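Local coordinates for 432aa long hypothetical deoxyribodipyrimidine photolyase (Sulfolobus tokodaii, PDB 2E0I), which probably repairs ultraviolet-induced pyrimidine dimers in DNA with light energy, using one FAD for catalysis and a second probably as a light-harvesting antenna, at residues N212-S217 against E238-E243; Y194-N199 against Y231-G236; W350-S355 against M361-N366. All coordinates share one frame; numbering follows the deposited sequence.

Contact 1 (N212-S217 against E238-E243); sequences NNYRLS and EEFVRE. With FAD (flavin-adenine dinucleotide), chain E.
Phe240 turns its edge toward the face of Tyr214 directly beside the diphosphate of FAD, so that an aromatic pair bridges a phosphate-binding loop and helix 238-256. The site belongs to the FAD-binding helical domain of photolyases, where the cofactor is held folded, with adenine near flavin. The T-shaped pair has centroids 4.8 Å apart and planes at 61°, and Phe240 CD1 lies 3.4 Å from Tyr214 CE1. With CG anti to the backbone N (chi1 177°), Phe240 projects from its helix toward the loop, where its CZ also meets Leu216 CD1 at 3.9 Å. Replacing Tyr214 by an alanine would probably open a gap over the Phe240 edge and leave Lys237 NZ without its hydroxyl partner. This loop holds the phosphates largely through its backbone amides: Tyr214 N reaches FAD O1A at 2.7 Å, while Arg215 N binds FAD O2P at the same 2.7 Å. On the helix side, Glu243 borders the adenosine ribose and is paired through its carboxylate with Arg205. At the start of helix 217-221 two successive N-H groups share one oxygen, FAD O1P, which lies 2.9 Å from Leu216 N and 3.2 Å from Ser217 N.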
loop_
_atom_site.group_PDB
_atom_site.type_symbol
_atom_site.label_atom_id
_atom_site.label_comp_id
_atom_site.label_asym_id
_atom_site.label_seq_id
_atom_site.Cartn_x
_atom_site.Cartn_y
_atom_site.Cartn_z
ATOM N N ASN A 212 4.615 2.374 18.401
ATOM C CA ASN A 212 5.095 3.625 17.859
ATOM C C ASN A 212 4.966 3.891 16.377
ATOM O O ASN A 212 5.706 4.694 15.829
ATOM C CB ASN A 212 6.534 3.841 18.318
ATOM C CG ASN A 212 6.637 3.977 19.837
ATOM O OD1 ASN A 212 6.001 4.849 20.442
ATOM N ND2 ASN A 212 7.433 3.110 20.459
ATOM N N ASN A 213 4.017 3.228 15.732
ATOM C CA ASN A 213 3.772 3.456 14.315
ATOM C C ASN A 213 2.379 4.070 14.203
ATOM O O ASN A 213 1.480 3.709 14.960
ATOM C CB ASN A 213 3.848 2.151 13.536
ATOM C CG ASN A 213 5.182 1.477 13.681
ATOM O OD1 ASN A 213 5.410 0.721 14.628
ATOM N ND2 ASN A 213 6.089 1.758 12.750
ATOM N N TYR A 214 2.199 5.004 13.276
ATOM C CA TYR A 214 0.908 5.661 13.140
ATOM C C TYR A 214 -0.154 4.805 12.490
ATOM O O TYR A 214 -1.338 5.122 12.584
ATOM C CB TYR A 214 1.026 6.953 12.340
ATOM C CG TYR A 214 1.842 8.030 12.993
ATOM C CD1 TYR A 214 3.231 8.069 12.853
ATOM C CD2 TYR A 214 1.228 9.030 13.734
ATOM C CE1 TYR A 214 3.984 9.084 13.433
ATOM C CE2 TYR A 214 1.977 10.054 14.329
ATOM C CZ TYR A 214 3.349 10.073 14.177
ATOM O OH TYR A 214 4.082 11.069 14.787
ATOM N N ARG A 215 0.263 3.730 11.830
ATOM C CA ARG A 215 -0.676 2.853 11.144
ATOM C C ARG A 215 -1.547 3.663 10.186
ATOM O O ARG A 215 -2.758 3.443 10.091
ATOM C CB ARG A 215 -1.560 2.133 12.161
ATOM C CG ARG A 215 -0.969 0.849 12.678
ATOM C CD ARG A 215 -1.914 0.193 13.652
ATOM N NE ARG A 215 -1.801 0.828 14.960
ATOM C CZ ARG A 215 -2.835 1.173 15.719
ATOM N NH1 ARG A 215 -4.078 0.945 15.294
ATOM N NH2 ARG A 215 -2.623 1.736 16.902
ATOM N N LEU A 216 -0.922 4.597 9.476
ATOM C CA LEU A 216 -1.635 5.449 8.536
ATOM C C LEU A 216 -1.643 4.999 7.079
ATOM O O LEU A 216 -2.467 5.478 6.298
ATOM C CB LEU A 216 -1.067 6.866 8.581
ATOM C CG LEU A 216 -1.552 7.867 9.630
ATOM C CD1 LEU A 216 -0.710 9.111 9.517
ATOM C CD2 LEU A 216 -3.020 8.214 9.416
ATOM N N SER A 217 -0.739 4.093 6.712
ATOM C CA SER A 217 -0.630 3.640 5.321
ATOM C C SER A 217 -1.957 3.334 4.616
ATOM O O SER A 217 -2.222 3.838 3.523
ATOM C CB SER A 217 0.288 2.430 5.238
ATOM O OG SER A 217 -0.087 1.487 6.220
ATOM N N GLU A 238 10.361 15.903 11.434
ATOM C CA GLU A 238 11.269 15.570 10.345
ATOM C C GLU A 238 11.295 14.090 9.958
ATOM O O GLU A 238 11.225 13.766 8.772
ATOM C CB GLU A 238 12.684 16.055 10.690
ATOM C CG GLU A 238 13.312 15.365 11.901
ATOM C CD GLU A 238 12.423 15.405 13.161
ATOM O OE1 GLU A 238 12.138 16.524 13.671
ATOM O OE2 GLU A 238 12.007 14.313 13.638
ATOM N N GLU A 239 11.389 13.200 10.945
ATOM C CA GLU A 239 11.429 11.759 10.679
ATOM C C GLU A 239 10.196 11.258 9.930
ATOM O O GLU A 239 10.304 10.496 8.961
ATOM C CB GLU A 239 11.546 10.977 11.987
ATOM C CG GLU A 239 12.854 11.138 12.737
ATOM C CD GLU A 239 14.045 10.622 11.954
ATOM O OE1 GLU A 239 14.651 11.413 11.194
ATOM O OE2 GLU A 239 14.369 9.420 12.091
ATOM N N PHE A 240 9.027 11.681 10.397
ATOM C CA PHE A 240 7.771 11.278 9.788
ATOM C C PHE A 240 7.606 11.876 8.399
ATOM O O PHE A 240 7.162 11.194 7.467
ATOM C CB PHE A 240 6.605 11.707 10.671
ATOM C CG PHE A 240 5.261 11.389 10.093
ATOM C CD1 PHE A 240 4.705 10.127 10.250
ATOM C CD2 PHE A 240 4.554 12.355 9.371
ATOM C CE1 PHE A 240 3.473 9.827 9.704
ATOM C CE2 PHE A 240 3.315 12.068 8.816
ATOM C CZ PHE A 240 2.773 10.799 8.983
ATOM N N VAL A 241 7.953 13.152 8.259
ATOM C CA VAL A 241 7.837 13.811 6.964
ATOM C C VAL A 241 8.783 13.195 5.921
ATOM O O VAL A 241 8.418 13.059 4.752
ATOM C CB VAL A 241 8.109 15.327 7.075
ATOM C CG1 VAL A 241 8.043 15.972 5.709
ATOM C CG2 VAL A 241 7.078 15.963 7.971
ATOM N N ARG A 242 9.988 12.807 6.330
ATOM C CA ARG A 242 10.910 12.220 5.372
ATOM C C ARG A 242 10.353 10.879 4.920
ATOM O O ARG A 242 10.445 10.524 3.743
ATOM C CB ARG A 242 12.299 12.017 5.982
ATOM C CG ARG A 242 13.422 11.918 4.942
ATOM C CD ARG A 242 14.743 11.495 5.572
ATOM N NE ARG A 242 14.596 10.196 6.201
ATOM C CZ ARG A 242 14.571 9.948 7.510
ATOM N NH1 ARG A 242 14.409 8.694 7.921
ATOM N NH2 ARG A 242 14.732 10.917 8.405
ATOM N N GLU A 243 9.766 10.130 5.845
ATOM C CA GLU A 243 9.225 8.842 5.465
ATOM C C GLU A 243 7.987 8.989 4.596
ATOM O O GLU A 243 7.689 8.139 3.768
ATOM C CB GLU A 243 8.969 7.983 6.710
ATOM C CG GLU A 243 10.195 7.107 7.028
ATOM C CD GLU A 243 10.106 6.347 8.340
ATOM O OE1 GLU A 243 9.049 5.716 8.607
ATOM O OE2 GLU A 243 11.113 6.373 9.095
HETATM P PA FAD E . 4.914 4.236 10.278
HETATM O O1A FAD E . 4.054 4.680 11.399
HETATM O O2A FAD E . 6.392 4.207 10.301
HETATM O O5B FAD E . 4.709 5.573 9.405
HETATM C C5B FAD E . 5.677 6.002 8.445
HETATM C C4B FAD E . 4.975 6.464 7.167
HETATM O O4B FAD E . 5.921 6.888 6.171
HETATM C C3B FAD E . 4.185 5.300 6.565
HETATM O O3B FAD E . 2.830 5.386 7.014
HETATM C C2B FAD E . 4.230 5.664 5.083
HETATM O O2B FAD E . 3.334 6.747 4.824
HETATM C C1B FAD E . 5.679 6.139 4.967
HETATM N N9A FAD E . 6.629 5.004 4.897
HETATM C C8A FAD E . 7.322 4.475 5.904
HETATM N N7A FAD E . 8.141 3.534 5.438
HETATM C C5A FAD E . 7.967 3.458 4.122
HETATM C C6A FAD E . 8.516 2.686 3.103
HETATM N N6A FAD E . 9.462 1.789 3.360
HETATM N N1A FAD E . 8.084 2.865 1.845
HETATM C C2A FAD E . 7.154 3.759 1.553
HETATM N N3A FAD E . 6.616 4.513 2.495
HETATM C C4A FAD E . 6.997 4.389 3.776
HETATM N N1 FAD E . 3.595 0.509 2.447
HETATM C C2 FAD E . 2.340 0.638 1.836
HETATM O O2 FAD E . 1.616 1.599 2.087
HETATM N N3 FAD E . 1.879 -0.363 0.973
HETATM C C4 FAD E . 2.675 -1.490 0.735
HETATM O O4 FAD E . 2.295 -2.342 -0.067
HETATM C C4X FAD E . 3.912 -1.620 1.357
HETATM N N5 FAD E . 4.655 -2.792 1.177
HETATM C C5X FAD E . 5.912 -2.930 1.780
HETATM C C6 FAD E . 6.639 -4.097 1.572
HETATM C C7 FAD E . 7.904 -4.233 2.135
HETATM C C7M FAD E . 8.694 -5.515 1.865
HETATM C C8 FAD E . 8.433 -3.203 2.911
HETATM C C8M FAD E . 9.833 -3.311 3.521
HETATM C C9 FAD E . 7.697 -2.039 3.114
HETATM C C9A FAD E . 6.434 -1.888 2.547
HETATM N N10 FAD E . 5.688 -0.709 2.726
HETATM C C10 FAD E . 4.384 -0.624 2.210
HETATM C "C1'" FAD E . 6.257 0.429 3.493
HETATM C "C2'" FAD E . 5.998 0.485 5.001
HETATM O "O2'" FAD E . 6.388 -0.742 5.622
HETATM C "C3'" FAD E . 4.538 0.803 5.334
HETATM O "O3'" FAD E . 4.151 2.005 4.664
HETATM C "C4'" FAD E . 4.342 1.003 6.839
HETATM O "O4'" FAD E . 4.767 -0.162 7.552
HETATM C "C5'" FAD E . 2.876 1.290 7.169
HETATM O "O5'" FAD E . 2.672 1.378 8.583
HETATM P P FAD E . 2.666 2.795 9.348
HETATM O O1P FAD E . 1.754 3.704 8.619
HETATM O O2P FAD E . 2.386 2.518 10.775
HETATM O O3P FAD E . 4.181 3.320 9.170
#

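Contact 2 (Y194-N199 against Y231-G236); sequences YLLHRN and YYTQKG
Leu196 and Thr233 meet tip to tip where helices 189-196 and 227-233 both come to an end, a helix-end packing contact close to the cofactor-binding loop. Leu196 can be followed outward. From CB, the first torsion sets CG anti to the backbone N (chi1 -176°), and this carries the branched end across to the other helix although the CB itself is not aimed there. Leu196 CG rests 4.0 Å from Thr233 CG2. Beyond it the two methyls part company: Leu196 CD2 runs up to the threonine, 3.7 Å from Thr233 OG1 with Thr233 CB just behind, whereas Leu196 CD1 packs on the aliphatic part of the next residue, 4.0 Å from Gln234 CG. Leucine and glutamine lie antiparallel alongside one another, and Gln234 NE2 comes within 3.6 Å of Leu196 O, a proximity and not a bond; this amide nitrogen makes a weak hydrogen bond to Thr233 O instead. On the exposed flank His197 crosses the threonine at about a right angle, with His197 CE1 3.7 Å from Thr233 CG2. The inner side is closed by Leu216 against Leu196 and by Phe240 and Tyr214 against Gln234. Thr233 OG1 is hydrogen-bonded to Glu229 O in the preceding turn of its own helix, and Gln234 OE1 to Lys237 NZ. Since these polar ends find partners on their own side, the helix ends are held together by mostly apolar van der Waals packing of methyls, a methylene and the imidazole carbon, which depends on side-chain fit and sets no hydrogen-bond direction.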
loop_
_atom_site.group_PDB
_atom_site.type_symbol
_atom_site.label_atom_id
_atom_site.label_comp_id
_atom_site.label_asym_id
_atom_site.label_seq_id
_atom_site.Cartn_x
_atom_site.Cartn_y
_atom_site.Cartn_z
ATOM N N TYR A 194 -8.065 10.231 13.599
ATOM C CA TYR A 194 -7.798 9.843 14.967
ATOM C C TYR A 194 -6.371 9.301 15.052
ATOM O O TYR A 194 -5.619 9.652 15.962
ATOM C CB TYR A 194 -8.807 8.789 15.426
ATOM C CG TYR A 194 -8.539 8.223 16.806
ATOM C CD1 TYR A 194 -8.936 8.907 17.958
ATOM C CD2 TYR A 194 -7.896 6.982 16.954
ATOM C CE1 TYR A 194 -8.708 8.366 19.226
ATOM C CE2 TYR A 194 -7.659 6.429 18.207
ATOM C CZ TYR A 194 -8.068 7.121 19.340
ATOM O OH TYR A 194 -7.842 6.545 20.578
ATOM N N LEU A 195 -6.000 8.451 14.099
ATOM C CA LEU A 195 -4.663 7.865 14.072
ATOM C C LEU A 195 -3.609 8.934 13.848
ATOM O O LEU A 195 -2.543 8.893 14.450
ATOM C CB LEU A 195 -4.569 6.816 12.959
ATOM C CG LEU A 195 -5.366 5.532 13.213
ATOM C CD1 LEU A 195 -5.534 4.761 11.909
ATOM C CD2 LEU A 195 -4.671 4.686 14.286
ATOM N N LEU A 196 -3.919 9.885 12.974
ATOM C CA LEU A 196 -3.006 10.971 12.657
ATOM C C LEU A 196 -2.618 11.764 13.910
ATOM O O LEU A 196 -1.525 12.335 13.993
ATOM C CB LEU A 196 -3.652 11.910 11.633
ATOM C CG LEU A 196 -2.787 13.071 11.124
ATOM C CD1 LEU A 196 -1.481 12.525 10.531
ATOM C CD2 LEU A 196 -3.555 13.867 10.076
ATOM N N HIS A 197 -3.510 11.778 14.894
ATOM C CA HIS A 197 -3.269 12.524 16.115
ATOM C C HIS A 197 -2.814 11.760 17.346
ATOM O O HIS A 197 -2.700 12.342 18.420
ATOM C CB HIS A 197 -4.499 13.359 16.445
ATOM C CG HIS A 197 -4.662 14.546 15.553
ATOM N ND1 HIS A 197 -3.970 15.721 15.748
ATOM C CD2 HIS A 197 -5.376 14.716 14.416
ATOM C CE1 HIS A 197 -4.250 16.562 14.770
ATOM N NE2 HIS A 197 -5.100 15.976 13.948
ATOM N N ARG A 198 -2.567 10.465 17.222
ATOM C CA ARG A 198 -2.056 9.738 18.374
ATOM C C ARG A 198 -0.643 10.254 18.531
ATOM O O ARG A 198 0.051 10.478 17.538
ATOM C CB ARG A 198 -1.975 8.243 18.113
ATOM C CG ARG A 198 -3.259 7.496 18.283
ATOM C CD ARG A 198 -3.059 6.022 17.919
ATOM N NE ARG A 198 -2.014 5.369 18.708
ATOM C CZ ARG A 198 -0.920 4.813 18.195
ATOM N NH1 ARG A 198 -0.709 4.828 16.880
ATOM N NH2 ARG A 198 -0.044 4.220 18.993
ATOM N N ASN A 199 -0.211 10.454 19.764
ATOM C CA ASN A 199 1.143 10.929 19.989
ATOM C C ASN A 199 1.997 9.719 20.355
ATOM O O ASN A 199 1.831 9.118 21.409
ATOM C CB ASN A 199 1.153 12.006 21.081
ATOM C CG ASN A 199 0.355 13.259 20.674
ATOM O OD1 ASN A 199 0.645 13.900 19.656
ATOM N ND2 ASN A 199 -0.657 13.603 21.467
ATOM N N TYR A 231 0.941 15.775 5.860
ATOM C CA TYR A 231 2.138 16.589 5.868
ATOM C C TYR A 231 2.053 17.804 6.775
ATOM O O TYR A 231 2.901 18.002 7.623
ATOM C CB TYR A 231 2.480 17.044 4.450
ATOM C CG TYR A 231 3.639 18.008 4.415
ATOM C CD1 TYR A 231 4.956 17.557 4.508
ATOM C CD2 TYR A 231 3.412 19.379 4.335
ATOM C CE1 TYR A 231 6.013 18.456 4.520
ATOM C CE2 TYR A 231 4.453 20.281 4.350
ATOM C CZ TYR A 231 5.747 19.821 4.440
ATOM O OH TYR A 231 6.758 20.745 4.428
ATOM N N TYR A 232 1.041 18.631 6.596
ATOM C CA TYR A 232 0.949 19.816 7.419
ATOM C C TYR A 232 0.657 19.554 8.884
ATOM O O TYR A 232 1.070 20.309 9.755
ATOM C CB TYR A 232 -0.076 20.779 6.829
ATOM C CG TYR A 232 0.530 21.641 5.760
ATOM C CD1 TYR A 232 0.289 21.400 4.406
ATOM C CD2 TYR A 232 1.416 22.665 6.098
ATOM C CE1 TYR A 232 0.923 22.164 3.415
ATOM C CE2 TYR A 232 2.053 23.424 5.120
ATOM C CZ TYR A 232 1.805 23.169 3.789
ATOM O OH TYR A 232 2.462 23.916 2.847
ATOM N N THR A 233 -0.042 18.474 9.171
ATOM C CA THR A 233 -0.362 18.171 10.548
ATOM C C THR A 233 0.883 17.754 11.304
ATOM O O THR A 233 1.008 18.013 12.496
ATOM C CB THR A 233 -1.389 17.050 10.625
ATOM O OG1 THR A 233 -2.547 17.432 9.879
ATOM C CG2 THR A 233 -1.799 16.802 12.060
ATOM N N GLN A 234 1.813 17.128 10.598
ATOM C CA GLN A 234 3.041 16.631 11.200
ATOM C C GLN A 234 4.278 17.380 10.719
ATOM O O GLN A 234 5.403 16.937 10.945
ATOM C CB GLN A 234 3.183 15.156 10.848
ATOM C CG GLN A 234 1.972 14.349 11.211
ATOM C CD GLN A 234 1.939 14.056 12.689
ATOM O OE1 GLN A 234 2.670 13.185 13.163
ATOM N NE2 GLN A 234 1.108 14.792 13.436
ATOM N N LYS A 235 4.067 18.515 10.064
ATOM C CA LYS A 235 5.161 19.303 9.507
ATOM C C LYS A 235 6.392 19.400 10.393
ATOM O O LYS A 235 7.521 19.380 9.891
ATOM C CB LYS A 235 4.677 20.704 9.153
ATOM C CG LYS A 235 5.614 21.440 8.225
ATOM C CD LYS A 235 4.973 22.714 7.734
ATOM C CE LYS A 235 5.873 23.426 6.747
ATOM N NZ LYS A 235 5.210 24.659 6.197
ATOM N N GLY A 236 6.188 19.484 11.702
ATOM C CA GLY A 236 7.323 19.594 12.594
ATOM C C GLY A 236 8.122 18.330 12.861
ATOM O O GLY A 236 9.213 18.403 13.416
#

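Contact 3 (W350-S355 against M361-N366); sequences WQWIAS and MFRVFN
Ser355 and Phe362 pack against each other just after helix 343-353, which closes in a Schellman motif with Ser355 at positive phi. Ser355 is buried here, and this is the more closely packed part of the contact. Ser355 CB lies 3.4 Å from Met361 O, and Ser355 OG is 3.8 Å from Phe362 CD2. The same hydroxyl is given to Ala354 O, 2.7 Å from Ser355 OG, meeting the carbonyl from above its plane, and it is also hydrogen-bonded to Lys321 NZ. That lysine makes a cation-pi contact with Phe362 and a hydrogen bond to Arg363 O, thus tying helix 309-322 to both segments. Deeper in, Ile353 CD1 approaches the edge of Phe365, 4.0 Å from Phe365 CE2 and near the ring plane; a first torsion of -63° turns the Phe365 ring back toward Ile353.

The outer side is looser and more polar. Here the far edge of the Trp352 indole points at one face of the Arg363 guanidinium, with Trp352 CH2 3.5 Å from Arg363 NH1 and the two planes 67° apart. The charge thus sits by the indole edge, with no stack over its face, and the main polar partner of Arg363 is Asp359, reached by a salt bridge from NH2. Met361, which is exposed, is poorly ordered, and a 2-methyl-2,4-pentanediol molecule, probably from the crystallisation liquor, lies about 3 Å from the Trp352 side chain.

In the FAD-binding domain, the contact brings the end of helix 343-353, whose Trp350 touches FAD, against the extended loop leading to helix 367-374. Helix 309-322 backs the inner side, and helix 414-427 covers Val364 and Phe362, the latter also meeting the Tyr425 ring edge-to-face.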
loop_
_atom_site.group_PDB
_atom_site.type_symbol
_atom_site.label_atom_id
_atom_site.label_comp_id
_atom_site.label_asym_id
_atom_site.label_seq_id
_atom_site.Cartn_x
_atom_site.Cartn_y
_atom_site.Cartn_z
ATOM N N TRP A 350 10.134 -4.251 -2.130
ATOM C CA TRP A 350 10.645 -5.601 -2.330
ATOM C C TRP A 350 11.964 -5.581 -3.081
ATOM O O TRP A 350 12.938 -6.217 -2.671
ATOM C CB TRP A 350 9.641 -6.476 -3.087
ATOM C CG TRP A 350 8.632 -7.119 -2.181
ATOM C CD1 TRP A 350 7.376 -6.661 -1.887
ATOM C CD2 TRP A 350 8.827 -8.296 -1.383
ATOM N NE1 TRP A 350 6.780 -7.481 -0.948
ATOM C CE2 TRP A 350 7.648 -8.489 -0.624
ATOM C CE3 TRP A 350 9.882 -9.199 -1.233
ATOM C CZ2 TRP A 350 7.499 -9.546 0.266
ATOM C CZ3 TRP A 350 9.736 -10.253 -0.346
ATOM C CH2 TRP A 350 8.554 -10.418 0.392
ATOM N N GLN A 351 12.007 -4.838 -4.175
ATOM C CA GLN A 351 13.227 -4.771 -4.957
ATOM C C GLN A 351 14.350 -4.171 -4.135
ATOM O O GLN A 351 15.500 -4.573 -4.251
ATOM C CB GLN A 351 12.997 -3.947 -6.217
ATOM C CG GLN A 351 11.899 -4.494 -7.086
ATOM C CD GLN A 351 12.308 -4.530 -8.521
ATOM O OE1 GLN A 351 13.403 -5.005 -8.837
ATOM N NE2 GLN A 351 11.441 -4.034 -9.413
ATOM N N TRP A 352 14.014 -3.197 -3.304
ATOM C CA TRP A 352 15.009 -2.558 -2.464
ATOM C C TRP A 352 15.655 -3.625 -1.596
ATOM O O TRP A 352 16.863 -3.751 -1.536
ATOM C CB TRP A 352 14.344 -1.511 -1.572
ATOM C CG TRP A 352 15.306 -0.564 -0.898
ATOM C CD1 TRP A 352 15.769 0.617 -1.396
ATOM C CD2 TRP A 352 15.932 -0.731 0.384
ATOM N NE1 TRP A 352 16.646 1.200 -0.508
ATOM C CE2 TRP A 352 16.766 0.393 0.592
ATOM C CE3 TRP A 352 15.872 -1.720 1.376
ATOM C CZ2 TRP A 352 17.536 0.556 1.753
ATOM C CZ3 TRP A 352 16.638 -1.558 2.536
ATOM C CH2 TRP A 352 17.458 -0.428 2.710
ATOM N N ILE A 353 14.828 -4.399 -0.920
ATOM C CA ILE A 353 15.310 -5.446 -0.044
ATOM C C ILE A 353 16.090 -6.538 -0.772
ATOM O O ILE A 353 17.096 -7.028 -0.269
ATOM C CB ILE A 353 14.123 -6.066 0.732
ATOM C CG1 ILE A 353 14.128 -5.537 2.155
ATOM C CG2 ILE A 353 14.213 -7.576 0.753
ATOM C CD1 ILE A 353 15.408 -5.877 2.907
ATOM N N ALA A 354 15.622 -6.920 -1.953
ATOM C CA ALA A 354 16.277 -7.964 -2.729
ATOM C C ALA A 354 17.502 -7.405 -3.409
ATOM O O ALA A 354 18.195 -8.105 -4.139
ATOM C CB ALA A 354 15.314 -8.514 -3.774
ATOM N N SER A 355 17.758 -6.134 -3.142
ATOM C CA SER A 355 18.866 -5.402 -3.733
ATOM C C SER A 355 18.944 -5.604 -5.244
ATOM O O SER A 355 19.986 -5.954 -5.799
ATOM C CB SER A 355 20.203 -5.739 -3.037
ATOM O OG SER A 355 20.371 -7.121 -2.819
ATOM N N MET A 361 23.700 -1.585 -2.704
ATOM C CA MET A 361 24.532 -2.478 -1.896
ATOM C C MET A 361 23.778 -3.777 -1.578
ATOM O O MET A 361 22.540 -3.809 -1.591
ATOM C CB MET A 361 24.931 -1.806 -0.579
ATOM C CG MET A 361 23.925 -2.011 0.550
ATOM S SD MET A 361 24.573 -1.693 2.227
ATOM C CE MET A 361 25.408 -3.276 2.628
ATOM N N PHE A 362 24.523 -4.844 -1.294
ATOM C CA PHE A 362 23.903 -6.118 -0.946
ATOM C C PHE A 362 23.745 -6.156 0.569
ATOM O O PHE A 362 24.617 -6.627 1.296
ATOM C CB PHE A 362 24.759 -7.290 -1.423
ATOM C CG PHE A 362 24.106 -8.632 -1.227
ATOM C CD1 PHE A 362 24.125 -9.258 0.014
ATOM C CD2 PHE A 362 23.457 -9.264 -2.283
ATOM C CE1 PHE A 362 23.511 -10.490 0.201
ATOM C CE2 PHE A 362 22.839 -10.496 -2.110
ATOM C CZ PHE A 362 22.865 -11.111 -0.867
ATOM N N ARG A 363 22.613 -5.644 1.033
ATOM C CA ARG A 363 22.315 -5.573 2.452
ATOM C C ARG A 363 21.882 -6.904 3.053
ATOM O O ARG A 363 21.119 -7.652 2.443
ATOM C CB ARG A 363 21.236 -4.520 2.676
ATOM C CG ARG A 363 20.973 -4.192 4.121
ATOM C CD ARG A 363 20.393 -2.801 4.216
ATOM N NE ARG A 363 21.138 -1.886 3.352
ATOM C CZ ARG A 363 21.170 -0.564 3.495
ATOM N NH1 ARG A 363 20.494 0.021 4.479
ATOM N NH2 ARG A 363 21.888 0.171 2.655
ATOM N N VAL A 364 22.375 -7.191 4.253
ATOM C CA VAL A 364 22.037 -8.426 4.950
ATOM C C VAL A 364 21.761 -8.177 6.432
ATOM O O VAL A 364 22.382 -7.321 7.049
ATOM C CB VAL A 364 23.167 -9.466 4.821
ATOM C CG1 VAL A 364 24.449 -8.901 5.349
ATOM C CG2 VAL A 364 22.804 -10.716 5.586
ATOM N N PHE A 365 20.817 -8.927 6.994
ATOM C CA PHE A 365 20.452 -8.795 8.401
ATOM C C PHE A 365 20.631 -10.123 9.121
ATOM O O PHE A 365 20.464 -11.189 8.532
ATOM C CB PHE A 365 18.988 -8.373 8.549
ATOM C CG PHE A 365 18.680 -7.032 7.969
ATOM C CD1 PHE A 365 19.225 -5.879 8.524
ATOM C CD2 PHE A 365 17.838 -6.916 6.863
ATOM C CE1 PHE A 365 18.938 -4.624 7.988
ATOM C CE2 PHE A 365 17.543 -5.669 6.316
ATOM C CZ PHE A 365 18.094 -4.519 6.880
ATOM N N ASN A 366 20.969 -10.056 10.400
ATOM C CA ASN A 366 21.126 -11.261 11.190
ATOM C C ASN A 366 19.799 -11.495 11.903
ATOM O O ASN A 366 19.439 -10.768 12.827
ATOM C CB ASN A 366 22.232 -11.088 12.221
ATOM C CG ASN A 366 22.517 -12.363 12.969
ATOM O OD1 ASN A 366 21.597 -13.064 13.406
ATOM N ND2 ASN A 366 23.796 -12.676 13.125
#

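Contacts 1 and 2 form one continuous region, their centres about 9 Å apart, and their segments alternate along the chain. They are tied by two probable hydrogen bonds, Tyr214 OH to Gln234 OE1 at 3.0 Å and Asn213 O to Arg198 NH1 at 3.1 Å, and by packing of Val241 and Phe240 on helix 227-233 and its end. Contact 2 thereby backs the FAD-binding loop of contact 1 from a second shell, with the Gln234 side chain about 9 Å from a bound FAD. Contact 3 stands apart, about 22 Å from contact 1 and about 30 Å from contact 2 between centres, yet its Trp350 belongs to the same FAD pocket as the loop 212-217.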